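Local coordinates for ofchtiv-allosamidin (Ostrinia furnacalis, PDB 6JMB), which probably hydrolyses the beta-1,4 links of chitin, as a group IV insect chitinase of glycosyl hydrolase family 18, and here holds the inhibitor allosamidin, at residues A164-E169 with Q174-P179; E348-H353 with T360-N365. All blocks are in the same frame, centred on the assembly; numbering follows the deposited sequence.

Contact 1. Residues A164-E169 with Q174-P179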
ATOM      1  N   ALA A 164      -8.451  -0.943   1.697  1.00  9.25           N
ATOM      2  CA  ALA A 164      -7.357  -1.172   0.765  1.00  9.76           C
ATOM      3  C   ALA A 164      -7.696  -2.440   0.004  1.00 10.18           C
ATOM      4  O   ALA A 164      -8.098  -3.436   0.613  1.00 10.96           O
ATOM      5  CB  ALA A 164      -6.038  -1.369   1.509  1.00  9.78           C
ATOM      6  N   VAL A 165      -7.557  -2.403  -1.323  1.00  9.92           N
ATOM      7  CA  VAL A 165      -8.026  -3.485  -2.183  1.00  9.16           C
ATOM      8  C   VAL A 165      -6.956  -3.897  -3.183  1.00 10.06           C
ATOM      9  O   VAL A 165      -6.091  -3.105  -3.568  1.00  9.81           O
ATOM     10  CB  VAL A 165      -9.315  -3.105  -2.940  1.00  9.41           C
ATOM     11  CG1 VAL A 165     -10.453  -2.816  -1.958  1.00 11.61           C
ATOM     12  CG2 VAL A 165      -9.060  -1.911  -3.849  1.00 10.83           C
ATOM     13  N   SER A 166      -7.041  -5.152  -3.622  1.00  9.71           N
ATOM     14  CA  SER A 166      -6.202  -5.612  -4.721  1.00  9.62           C
ATOM     15  C   SER A 166      -6.555  -4.867  -6.006  1.00 10.37           C
ATOM     16  O   SER A 166      -7.674  -4.373  -6.185  1.00 10.93           O
ATOM     17  CB  SER A 166      -6.363  -7.117  -4.923  1.00 11.56           C
ATOM     18  OG  SER A 166      -7.716  -7.438  -5.200  1.00 12.46           O
ATOM     19  N   ALA A 167      -5.577  -4.775  -6.906  1.00 10.04           N
ATOM     20  CA  ALA A 167      -5.621  -3.783  -7.975  1.00 10.89           C
ATOM     21  C   ALA A 167      -6.176  -4.312  -9.294  1.00 10.33           C
ATOM     22  O   ALA A 167      -7.167  -3.782  -9.807  1.00 11.27           O
ATOM     23  CB  ALA A 167      -4.232  -3.175  -8.188  1.00 13.01           C
ATOM     24  N   VAL A 168      -5.543  -5.320  -9.874  1.00 11.22           N
ATOM     25  CA  VAL A 168      -5.871  -5.697 -11.246  1.00 11.42           C
ATOM     26  C   VAL A 168      -7.187  -6.458 -11.286  1.00 11.73           C
ATOM     27  O   VAL A 168      -7.598  -7.092 -10.311  1.00 11.15           O
ATOM     28  CB  VAL A 168      -4.733  -6.491 -11.921  1.00 13.15           C
ATOM     29  CG1 VAL A 168      -3.432  -5.686 -11.928  1.00 13.40           C
ATOM     30  CG2 VAL A 168      -4.538  -7.847 -11.267  1.00 14.00           C
ATOM     31  N   GLU A 169      -7.835  -6.402 -12.450  1.00 11.35           N
ATOM     32  CA  GLU A 169      -9.133  -7.041 -12.637  1.00 11.39           C
ATOM     33  C   GLU A 169      -9.143  -8.504 -12.194  1.00 12.14           C
ATOM     34  O   GLU A 169     -10.067  -8.944 -11.504  1.00 12.10           O
ATOM     35  CB  GLU A 169      -9.574  -6.907 -14.093  1.00 13.63           C
ATOM     36  CG  GLU A 169     -10.935  -7.512 -14.339  1.00 14.40           C
ATOM     37  CD  GLU A 169     -11.452  -7.210 -15.733  1.00 24.26           C
ATOM     38  OE1 GLU A 169     -10.750  -6.501 -16.488  1.00 24.03           O
ATOM     39  OE2 GLU A 169     -12.560  -7.679 -16.068  1.00 28.04           O
ATOM     40  N   GLN A 174     -12.185 -11.674  -7.952  1.00 11.06           N
ATOM     41  CA  GLN A 174     -12.258 -12.770  -7.000  1.00 10.92           C
ATOM     42  C   GLN A 174     -12.782 -12.337  -5.643  1.00 11.50           C
ATOM     43  O   GLN A 174     -13.274 -13.185  -4.893  1.00 11.99           O
ATOM     44  CB  GLN A 174     -10.877 -13.396  -6.797  1.00 12.82           C
ATOM     45  CG  GLN A 174     -10.299 -14.015  -8.049  1.00 13.99           C
ATOM     46  CD  GLN A 174      -8.915 -14.581  -7.808  1.00 16.53           C
ATOM     47  OE1 GLN A 174      -8.732 -15.469  -6.972  1.00 19.27           O
ATOM     48  NE2 GLN A 174      -7.927 -14.055  -8.522  1.00 18.54           N
ATOM     49  N   SER A 175     -12.701 -11.046  -5.309  1.00 10.64           N
ATOM     50  CA  SER A 175     -12.897 -10.610  -3.934  1.00  9.93           C
ATOM     51  C   SER A 175     -14.032  -9.621  -3.721  1.00 10.60           C
ATOM     52  O   SER A 175     -14.559  -9.561  -2.607  1.00 10.93           O
ATOM     53  CB  SER A 175     -11.620  -9.951  -3.388  1.00 10.58           C
ATOM     54  OG  SER A 175     -10.554 -10.885  -3.283  1.00 11.67           O
ATOM     55  N   TYR A 176     -14.400  -8.814  -4.722  1.00 10.23           N
ATOM     56  CA  TYR A 176     -15.186  -7.618  -4.452  1.00  9.90           C
ATOM     57  C   TYR A 176     -16.349  -7.455  -5.409  1.00 10.42           C
ATOM     58  O   TYR A 176     -16.238  -7.716  -6.609  1.00 11.67           O
ATOM     59  CB  TYR A 176     -14.344  -6.343  -4.583  1.00 10.72           C
ATOM     60  CG  TYR A 176     -13.002  -6.407  -3.902  1.00 10.21           C
ATOM     61  CD1 TYR A 176     -12.904  -6.488  -2.512  1.00 10.22           C
ATOM     62  CD2 TYR A 176     -11.835  -6.382  -4.641  1.00  9.63           C
ATOM     63  CE1 TYR A 176     -11.663  -6.545  -1.886  1.00 10.90           C
ATOM     64  CE2 TYR A 176     -10.592  -6.438  -4.030  1.00  9.80           C
ATOM     65  CZ  TYR A 176     -10.512  -6.524  -2.658  1.00  9.78           C
ATOM     66  OH  TYR A 176      -9.277  -6.581  -2.061  1.00 11.04           O
ATOM     67  N   ASP A 177     -17.452  -6.964  -4.868  1.00 10.90           N
ATOM     68  CA  ASP A 177     -18.475  -6.312  -5.664  1.00 11.04           C
ATOM     69  C   ASP A 177     -18.207  -4.814  -5.572  1.00 11.08           C
ATOM     70  O   ASP A 177     -18.433  -4.202  -4.523  1.00 11.90           O
ATOM     71  CB  ASP A 177     -19.862  -6.653  -5.144  1.00 12.57           C
ATOM     72  CG  ASP A 177     -20.930  -5.932  -5.902  1.00 13.74           C
ATOM     73  OD1 ASP A 177     -21.252  -6.392  -7.012  1.00 13.90           O
ATOM     74  OD2 ASP A 177     -21.398  -4.887  -5.413  1.00 13.67           O
ATOM     75  N   VAL A 178     -17.685  -4.233  -6.659  1.00 12.64           N
ATOM     76  CA  VAL A 178     -17.156  -2.865  -6.588  1.00 11.46           C
ATOM     77  C   VAL A 178     -18.196  -1.832  -6.177  1.00 11.59           C
ATOM     78  O   VAL A 178     -17.904  -1.015  -5.287  1.00 12.44           O
ATOM     79  CB  VAL A 178     -16.397  -2.511  -7.883  1.00 11.29           C
ATOM     80  CG1 VAL A 178     -15.956  -1.051  -7.867  1.00 12.89           C
ATOM     81  CG2 VAL A 178     -15.193  -3.434  -8.071  1.00 12.69           C
ATOM     82  N   PRO A 179     -19.400  -1.796  -6.754  1.00 11.79           N
ATOM     83  CA  PRO A 179     -20.356  -0.756  -6.340  1.00 12.85           C
ATOM     84  C   PRO A 179     -20.732  -0.821  -4.871  1.00 12.41           C
ATOM     85  O   PRO A 179     -20.870   0.230  -4.230  1.00 14.69           O
ATOM     86  CB  PRO A 179     -21.559  -0.984  -7.267  1.00 14.36           C
ATOM     87  CG  PRO A 179     -20.981  -1.697  -8.461  1.00 14.04           C
ATOM     88  CD  PRO A 179     -19.902  -2.574  -7.902  1.00 12.98           C
TER
HETATM   89  O   HOH W   1      -9.078  -6.081   0.567  1.00 12.85           O
HETATM   90  O   HOH W   2      -8.365 -10.070  -4.612  1.00 11.97           O

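Contact 2. Residues E348-H353 with T360-N365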
ATOM      1  N   GLU A 348       7.825   4.857   5.978  1.00  9.34           N
ATOM      2  CA  GLU A 348       9.080   4.586   6.658  1.00  9.67           C
ATOM      3  C   GLU A 348      10.208   4.181   5.718  1.00  9.98           C
ATOM      4  O   GLU A 348      11.344   4.036   6.187  1.00 10.98           O
ATOM      5  CB  GLU A 348       8.877   3.538   7.749  1.00 10.74           C
ATOM      6  CG  GLU A 348       8.585   2.146   7.221  1.00 10.38           C
ATOM      7  CD  GLU A 348       7.110   1.880   7.006  1.00  9.68           C
ATOM      8  OE1 GLU A 348       6.284   2.810   7.143  1.00 11.79           O
ATOM      9  OE2 GLU A 348       6.769   0.722   6.684  1.00 12.35           O
ATOM     10  N   THR A 349       9.945   4.000   4.420  1.00  9.77           N
ATOM     11  CA  THR A 349      11.023   3.720   3.472  1.00  9.59           C
ATOM     12  C   THR A 349      11.197   4.805   2.416  1.00  9.53           C
ATOM     13  O   THR A 349      11.931   4.589   1.445  1.00 10.04           O
ATOM     14  CB  THR A 349      10.905   2.336   2.825  1.00  9.86           C
ATOM     15  OG1 THR A 349       9.696   2.260   2.064  1.00 10.61           O
ATOM     16  CG2 THR A 349      10.915   1.234   3.882  1.00 11.43           C
ATOM     17  N   ASP A 350      10.543   5.956   2.560  1.00  8.97           N
ATOM     18  CA  ASP A 350      11.039   7.118   1.845  1.00  8.89           C
ATOM     19  C   ASP A 350      12.454   7.400   2.348  1.00 10.25           C
ATOM     20  O   ASP A 350      12.887   6.879   3.381  1.00 10.38           O
ATOM     21  CB  ASP A 350      10.124   8.325   2.100  1.00 10.02           C
ATOM     22  CG  ASP A 350      10.166   9.370   0.976  1.00  8.95           C
ATOM     23  OD1 ASP A 350      11.067   9.339   0.105  1.00 10.83           O
ATOM     24  OD2 ASP A 350       9.276  10.248   0.969  1.00 10.14           O
ATOM     25  N   ASP A 351      13.188   8.231   1.609  1.00 10.66           N
ATOM     26  CA  ASP A 351      14.491   8.697   2.089  1.00 10.78           C
ATOM     27  C   ASP A 351      14.241   9.782   3.140  1.00 11.15           C
ATOM     28  O   ASP A 351      14.436  10.980   2.921  1.00 11.97           O
ATOM     29  CB  ASP A 351      15.362   9.173   0.935  1.00 12.62           C
ATOM     30  CG  ASP A 351      16.758   9.570   1.374  1.00 12.45           C
ATOM     31  OD1 ASP A 351      17.236   9.085   2.421  1.00 13.35           O
ATOM     32  OD2 ASP A 351      17.380  10.380   0.655  1.00 13.94           O
ATOM     33  N   PHE A 352      13.776   9.327   4.306  1.00 10.56           N
ATOM     34  CA  PHE A 352      13.309  10.257   5.329  1.00 10.86           C
ATOM     35  C   PHE A 352      14.441  11.079   5.932  1.00 12.71           C
ATOM     36  O   PHE A 352      14.202  12.206   6.384  1.00 14.63           O
ATOM     37  CB  PHE A 352      12.440   9.557   6.386  1.00 11.88           C
ATOM     38  CG  PHE A 352      13.133   8.467   7.170  1.00 10.97           C
ATOM     39  CD1 PHE A 352      13.298   7.199   6.634  1.00 11.69           C
ATOM     40  CD2 PHE A 352      13.551   8.694   8.473  1.00 13.14           C
ATOM     41  CE1 PHE A 352      13.905   6.180   7.373  1.00 12.52           C
ATOM     42  CE2 PHE A 352      14.158   7.684   9.214  1.00 13.60           C
ATOM     43  CZ  PHE A 352      14.337   6.429   8.662  1.00 12.73           C
ATOM     44  N   HIS A 353      15.668  10.566   5.906  1.00 11.84           N
ATOM     45  CA  HIS A 353      16.830  11.305   6.384  1.00 14.51           C
ATOM     46  C   HIS A 353      17.498  12.133   5.290  1.00 13.88           C
ATOM     47  O   HIS A 353      18.476  12.836   5.577  1.00 14.50           O
ATOM     48  CB  HIS A 353      17.877  10.344   6.963  1.00 15.82           C
ATOM     49  CG  HIS A 353      17.475   9.684   8.247  1.00 15.74           C
ATOM     50  ND1 HIS A 353      16.864  10.361   9.283  1.00 14.26           N
ATOM     51  CD2 HIS A 353      17.633   8.407   8.673  1.00 16.12           C
ATOM     52  CE1 HIS A 353      16.655   9.526  10.287  1.00 16.16           C
ATOM     53  NE2 HIS A 353      17.112   8.334   9.942  1.00 16.65           N
ATOM     54  N   THR A 360      14.913  15.637   2.330  1.00 12.12           N
ATOM     55  CA  THR A 360      14.209  14.617   3.096  1.00 12.55           C
ATOM     56  C   THR A 360      12.860  14.325   2.449  1.00 10.72           C
ATOM     57  O   THR A 360      12.246  15.188   1.819  1.00 12.45           O
ATOM     58  CB  THR A 360      14.003  15.056   4.548  1.00 12.93           C
ATOM     59  OG1 THR A 360      13.218  16.253   4.588  1.00 15.18           O
ATOM     60  CG2 THR A 360      15.342  15.294   5.244  1.00 13.85           C
ATOM     61  N   PHE A 361      12.398  13.091   2.616  1.00 10.47           N
ATOM     62  CA  PHE A 361      11.125  12.643   2.066  1.00 10.15           C
ATOM     63  C   PHE A 361      10.955  13.015   0.587  1.00  9.67           C
ATOM     64  O   PHE A 361       9.965  13.643   0.211  1.00 10.34           O
ATOM     65  CB  PHE A 361       9.951  13.181   2.877  1.00 11.74           C
ATOM     66  CG  PHE A 361       9.803  12.566   4.246  1.00 10.49           C
ATOM     67  CD1 PHE A 361       9.315  11.277   4.392  1.00 10.14           C
ATOM     68  CD2 PHE A 361      10.125  13.293   5.385  1.00 11.63           C
ATOM     69  CE1 PHE A 361       9.166  10.716   5.650  1.00 11.87           C
ATOM     70  CE2 PHE A 361       9.974  12.735   6.648  1.00 12.33           C
ATOM     71  CZ  PHE A 361       9.493  11.453   6.781  1.00 12.09           C
ATOM     72  N   PRO A 362      11.900  12.629  -0.278  1.00 10.28           N
ATOM     73  CA  PRO A 362      11.782  13.049  -1.687  1.00 10.57           C
ATOM     74  C   PRO A 362      10.568  12.469  -2.387  1.00 10.71           C
ATOM     75  O   PRO A 362       9.926  13.168  -3.180  1.00 11.03           O
ATOM     76  CB  PRO A 362      13.093  12.556  -2.313  1.00 11.68           C
ATOM     77  CG  PRO A 362      13.518  11.412  -1.430  1.00 11.32           C
ATOM     78  CD  PRO A 362      13.116  11.830  -0.045  1.00 10.82           C
ATOM     79  N   LEU A 363      10.232  11.206  -2.126  1.00 10.57           N
ATOM     80  CA  LEU A 363       9.067  10.630  -2.785  1.00  9.27           C
ATOM     81  C   LEU A 363       7.786  11.290  -2.305  1.00  9.57           C
ATOM     82  O   LEU A 363       6.908  11.619  -3.114  1.00 10.42           O
ATOM     83  CB  LEU A 363       9.015   9.126  -2.540  1.00  9.04           C
ATOM     84  CG  LEU A 363      10.205   8.332  -3.089  1.00 10.04           C
ATOM     85  CD1 LEU A 363       9.958   6.842  -2.893  1.00 10.96           C
ATOM     86  CD2 LEU A 363      10.449   8.671  -4.560  1.00 11.56           C
ATOM     87  N   LEU A 364       7.665  11.497  -0.992  1.00  8.89           N
ATOM     88  CA  LEU A 364       6.452  12.080  -0.434  1.00  9.39           C
ATOM     89  C   LEU A 364       6.313  13.549  -0.820  1.00 10.41           C
ATOM     90  O   LEU A 364       5.212  14.007  -1.153  1.00 11.08           O
ATOM     91  CB  LEU A 364       6.448  11.885   1.081  1.00 10.52           C
ATOM     92  CG  LEU A 364       5.160  12.225   1.829  1.00 11.62           C
ATOM     93  CD1 LEU A 364       3.938  11.589   1.187  1.00 12.28           C
ATOM     94  CD2 LEU A 364       5.290  11.779   3.273  1.00 12.41           C
ATOM     95  N   ASN A 365       7.417  14.302  -0.809  1.00 10.59           N
ATOM     96  CA  ASN A 365       7.362  15.682  -1.287  1.00 11.54           C
ATOM     97  C   ASN A 365       6.969  15.740  -2.758  1.00 11.26           C
ATOM     98  O   ASN A 365       6.198  16.619  -3.165  1.00 12.62           O
ATOM     99  CB  ASN A 365       8.695  16.392  -1.049  1.00 11.40           C
ATOM    100  CG  ASN A 365       8.788  16.997   0.334  1.00 14.28           C
ATOM    101  OD1 ASN A 365       8.070  17.946   0.660  1.00 16.75           O
ATOM    102  ND2 ASN A 365       9.675  16.455   1.156  1.00 14.46           N
TER

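Contact 1. Residues A164-E169 with Q174-P179
The ring of Tyr176 lies between Val165 on one face and its own neighbour Ser175 on the other, and its phenol oxygen reaches the backbone of Ser166. Val165 brings CG1 over the face, 4.1 Å from the ring centroid and offset toward the rim, a CH-pi contact 24° off the ring normal. Its CB also touches the ring, 3.6 Å from Tyr176 CZ. With CG1 anti to the carbonyl carbon and beside the backbone N (chi1 -62°), this methyl is the branch laid against the tyrosine. On the opposite face Ser175 CB stands over the ring centre, 3.5 Å above the plane. Ser166 comes in at the edge instead: its OG is 3.3 Å from Tyr176 CE2, near the ring plane.

Two bonds fix the far end of the ring. Ser166 N donates to Tyr176 OH at 3.1 Å, nearly straight at 163°, and Tyr176 OH donates to a water in the plane of the ring, which in turn donates to Ala164 O. The phenol thus both accepts and gives a hydrogen bond, satisfying a polar group in a buried place. A second water joins the two serines, 2.8 Å from Ser166 OG and 2.7 Å from Ser175 OG; the latter hydroxyl also bonds to Pro128 O.

Val165 also packs on Ile188 and Val190 of strand 187-190 and on Trp233 of helix 226-235. Ala164 touches the bound allosamizoline, so the tyrosine and its water tie down backbone directly beside the ligand. The arrangement belongs to the C-terminal end of a parallel strand of the family 18 TIM barrel, the end at which these enzymes hold their ligand; here Ala164 lines the allosamizoline pocket.

Contact 2. Residues E348-H353 with T360-N365
One face of the Phe361 ring carries Phe352 CB, 3.8 Å from the ring centroid in a CH-pi contact, while Asp350 OD2 lies at the edge, in the ring plane. The Phe352 ring itself turns away from Phe361, CG set between the backbone N and the carbonyl carbon (chi1 61°), and meets Phe23 edge-to-face; Asp350 O lies in plane at its edge.

The Asp350 carboxylate spans the start of helix 362-373. Leu363 N donates to Asp350 OD1 at 3.0 Å on the syn lone pair, and Leu364 N reaches Asp350 OD2 at 2.8 Å, also from the syn side but 28° out of the carboxylate plane. Asp350 OD1 takes a further bond on its anti side from Asp351 N, which helps fix the carboxylate's rotation. The amides of Leu363 and Leu364, in the first turn of the helix, are thus met by an acid from the preceding loop, where the helix dipole would probably favour a negative charge. This is the last helix after barrel strand 341-345 of the TIM barrel. An alanine at Asp350 would remove both acceptors and is likely to leave the buried amides of Leu363 and Leu364 without these partners.

Asp351 O accepts from Phe361 N at 3.0 Å, and Asp351 CB packs 3.6 Å from Pro362 CD. Its carboxylate turns elsewhere, to Leu355 N and Cys356 N, the latter residue disulfide-bonded to Cys290.

Both contacts are buried parts of the same barrel, on opposite sides of the chain's centre, with centres 29 Å apart and nearest atoms about 14 Å apart. Each follows a barrel strand into its loop and helix: strand 160-165 for contact 1, strand 341-345 for contact 2. They share no element. Contact 1 touches the ligand through Ala164 and relies on an uncharged phenol, a methyl group and two waters. The Leu363 side chain of contact 2 is about 12 Å from a bound allosamidin sugar, and this contact sets a charged carboxylate against helix amides. It also buries more surface, 377 against 168 Å², although Thr360 at its margin is exposed.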